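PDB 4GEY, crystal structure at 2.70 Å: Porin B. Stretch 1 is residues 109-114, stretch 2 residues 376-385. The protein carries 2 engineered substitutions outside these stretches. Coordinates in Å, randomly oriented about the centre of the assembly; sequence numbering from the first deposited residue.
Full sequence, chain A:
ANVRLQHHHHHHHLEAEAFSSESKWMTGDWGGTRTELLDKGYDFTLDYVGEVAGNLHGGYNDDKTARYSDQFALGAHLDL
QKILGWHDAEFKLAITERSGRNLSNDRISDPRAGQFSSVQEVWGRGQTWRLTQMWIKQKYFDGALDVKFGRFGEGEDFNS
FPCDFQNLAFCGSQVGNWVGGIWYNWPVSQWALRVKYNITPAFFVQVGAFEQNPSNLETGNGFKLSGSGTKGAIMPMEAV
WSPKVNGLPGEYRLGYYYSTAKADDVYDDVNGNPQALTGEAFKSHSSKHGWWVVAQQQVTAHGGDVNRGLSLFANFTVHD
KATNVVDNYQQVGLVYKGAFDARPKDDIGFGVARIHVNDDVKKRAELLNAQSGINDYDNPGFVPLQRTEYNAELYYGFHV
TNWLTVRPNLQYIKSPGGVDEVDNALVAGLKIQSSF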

# COMPACT_ATOMS: atom_id res chain seq x y z
N SER A 109 1.70 -16.38 -10.53
CA SER A 109 2.79 -15.78 -11.31
C SER A 109 3.58 -16.73 -12.20
O SER A 109 3.81 -17.88 -11.89
CB SER A 109 3.79 -15.09 -10.38
OG SER A 109 3.25 -13.90 -9.86
N ASP A 110 4.01 -16.20 -13.33
CA ASP A 110 5.12 -16.80 -14.03
C ASP A 110 6.32 -16.68 -13.07
O ASP A 110 6.60 -15.60 -12.57
CB ASP A 110 5.39 -16.01 -15.30
CG ASP A 110 6.19 -16.78 -16.30
OD1 ASP A 110 7.40 -17.00 -16.05
OD2 ASP A 110 5.61 -17.14 -17.35
N PRO A 111 7.03 -17.78 -12.80
CA PRO A 111 8.16 -17.68 -11.88
C PRO A 111 9.27 -16.75 -12.34
O PRO A 111 10.08 -16.37 -11.50
CB PRO A 111 8.69 -19.12 -11.79
CG PRO A 111 8.12 -19.82 -12.98
CD PRO A 111 6.80 -19.17 -13.25
N ARG A 112 9.33 -16.38 -13.61
CA ARG A 112 10.37 -15.43 -14.02
C ARG A 112 9.82 -14.05 -14.35
O ARG A 112 10.54 -13.21 -14.89
CB ARG A 112 11.26 -15.97 -15.15
CG ARG A 112 10.52 -16.43 -16.38
CD ARG A 112 10.59 -17.91 -16.54
NE ARG A 112 10.57 -18.32 -17.94
CZ ARG A 112 9.47 -18.50 -18.68
NH1 ARG A 112 8.26 -18.27 -18.19
NH2 ARG A 112 9.59 -18.88 -19.93
N ALA A 113 8.56 -13.84 -14.00
CA ALA A 113 7.89 -12.56 -14.21
C ALA A 113 6.64 -12.51 -13.33
O ALA A 113 5.52 -12.74 -13.78
CB ALA A 113 7.53 -12.36 -15.69
N GLY A 114 6.86 -12.21 -12.05
CA GLY A 114 5.82 -12.31 -11.06
C GLY A 114 4.81 -11.19 -11.18
O GLY A 114 5.09 -10.16 -11.78
N ASP A 376 10.50 -19.69 -27.80
CA ASP A 376 9.36 -20.40 -27.22
C ASP A 376 9.15 -20.01 -25.74
O ASP A 376 10.02 -20.22 -24.90
CB ASP A 376 9.60 -21.90 -27.34
CG ASP A 376 8.50 -22.72 -26.70
OD1 ASP A 376 7.41 -22.16 -26.40
OD2 ASP A 376 8.72 -23.94 -26.51
N TYR A 377 7.98 -19.45 -25.45
CA TYR A 377 7.60 -19.06 -24.08
C TYR A 377 7.67 -20.20 -23.04
O TYR A 377 7.86 -19.94 -21.85
CB TYR A 377 6.19 -18.44 -24.08
CG TYR A 377 5.58 -18.32 -22.70
CD1 TYR A 377 5.83 -17.20 -21.91
CD2 TYR A 377 4.75 -19.32 -22.20
CE1 TYR A 377 5.27 -17.09 -20.64
CE2 TYR A 377 4.19 -19.21 -20.95
CZ TYR A 377 4.45 -18.10 -20.17
OH TYR A 377 3.89 -18.01 -18.91
N ASP A 378 7.49 -21.44 -23.47
CA ASP A 378 7.51 -22.56 -22.55
C ASP A 378 8.93 -22.97 -22.21
O ASP A 378 9.15 -23.89 -21.42
CB ASP A 378 6.80 -23.77 -23.16
CG ASP A 378 5.35 -23.51 -23.49
OD1 ASP A 378 4.64 -22.93 -22.65
OD2 ASP A 378 4.94 -23.91 -24.60
N ASN A 379 9.91 -22.33 -22.84
CA ASN A 379 11.29 -22.65 -22.53
C ASN A 379 11.76 -21.79 -21.36
O ASN A 379 11.68 -20.57 -21.43
CB ASN A 379 12.15 -22.44 -23.76
CG ASN A 379 13.53 -23.04 -23.62
OD1 ASN A 379 14.24 -22.79 -22.65
ND2 ASN A 379 13.91 -23.84 -24.60
N PRO A 380 12.24 -22.44 -20.28
CA PRO A 380 12.69 -21.76 -19.06
C PRO A 380 13.64 -20.59 -19.30
O PRO A 380 13.61 -19.63 -18.54
CB PRO A 380 13.42 -22.87 -18.31
CG PRO A 380 12.68 -24.09 -18.70
CD PRO A 380 12.32 -23.90 -20.15
N GLY A 381 14.47 -20.67 -20.34
CA GLY A 381 15.38 -19.60 -20.66
C GLY A 381 14.74 -18.43 -21.39
O GLY A 381 15.39 -17.41 -21.62
N PHE A 382 13.48 -18.58 -21.78
CA PHE A 382 12.79 -17.51 -22.48
C PHE A 382 12.41 -16.50 -21.43
O PHE A 382 12.07 -16.87 -20.30
CB PHE A 382 11.55 -18.05 -23.22
CG PHE A 382 10.76 -16.99 -23.96
CD1 PHE A 382 11.07 -16.64 -25.28
CD2 PHE A 382 9.67 -16.36 -23.35
CE1 PHE A 382 10.33 -15.67 -25.97
CE2 PHE A 382 8.92 -15.39 -24.03
CZ PHE A 382 9.26 -15.04 -25.34
N VAL A 383 12.46 -15.22 -21.80
CA VAL A 383 12.17 -14.13 -20.89
C VAL A 383 10.86 -13.44 -21.26
O VAL A 383 10.79 -12.72 -22.24
CB VAL A 383 13.34 -13.12 -20.90
CG1 VAL A 383 13.01 -11.86 -20.06
CG2 VAL A 383 14.60 -13.82 -20.42
N PRO A 384 9.82 -13.67 -20.46
CA PRO A 384 8.45 -13.21 -20.75
C PRO A 384 8.35 -11.74 -21.07
O PRO A 384 9.05 -10.93 -20.47
CB PRO A 384 7.69 -13.54 -19.47
CG PRO A 384 8.39 -14.78 -18.95
CD PRO A 384 9.86 -14.55 -19.27
N LEU A 385 7.48 -11.41 -22.03
CA LEU A 385 7.25 -10.04 -22.45
C LEU A 385 6.19 -9.44 -21.55
O LEU A 385 5.03 -9.87 -21.55
CB LEU A 385 6.78 -10.00 -23.92
CG LEU A 385 7.71 -10.55 -25.02
CD1 LEU A 385 7.28 -10.01 -26.36
CD2 LEU A 385 9.17 -10.21 -24.77

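This is a polar contact between two loops, in which the side chain of Arg 112 reaches into a bend of the second stretch and binds its backbone carbonyls, while Asp 110 holds the arginine on one hand and a tyrosine hydroxyl on the other. Neither stretch forms regular helix or strand, so no ladder of backbone hydrogen bonds joins them; at Ala 113 and Pro 384 the CA atoms are still 6.6 Å apart, and side chains must bridge the gap.

Turns shape both partners. In the first stretch a type I turn runs from Asp 110 to Ala 113, closed by Ala 113 N to Asp 110 O at 3.0 Å. The second has two such turns in succession, Asp 376 to Asn 379 and Asn 379 to Phe 382. Asp 376 OD1 accepts from Asp 378 N at 3.0 Å, and Asn 379 OD1 from Gly 381 N at 3.1 Å, so each turn has a side-chain acceptor.

These turns present carbonyl oxygens that a guanidinium, with its several N-H groups, is well suited to satisfy. Arg 112 NH2 donates to Tyr 377 O at 2.8 Å and to Asn 379 O at 3.1 Å, and Arg 112 NE makes a weak bond to Pro 380 O at 3.4 Å. All three oxygens lie near the guanidinium plane, where its N-H bonds point. Asn 379 O also accepts from Phe 382 N at 2.7 Å, so it serves both its own turn and the arginine.

Asp 110 OD1 forms a salt bridge with Arg 112 NH1 at 2.6 Å and also accepts from Arg 112 N at 3.2 Å, bracing the arginine at both ends. Asp 110 OD2 receives a very short hydrogen bond, 2.5 Å, from Tyr 377 OH. Tyrosine suits this place because its long ring carries a donor to the acid even though its CA-to-CB bond points sideways. The guanidinium also passes near the tyrosine ring, but with Arg 112 CZ 5.2 Å from the centroid of the Tyr 377 ring, any cation-pi attraction is weak at most.

Pro 384 supplies the apolar part. Pro 384 CD packs 3.5 Å from Arg 112 CG, Pro 384 CG lies over one face of the guanidinium, and Pro 384 CB meets Ala 113 CB at 4.0 Å. The compact proline ring covers the arginine without competing for its polar edge, and the small alanine methyl extends the apolar patch.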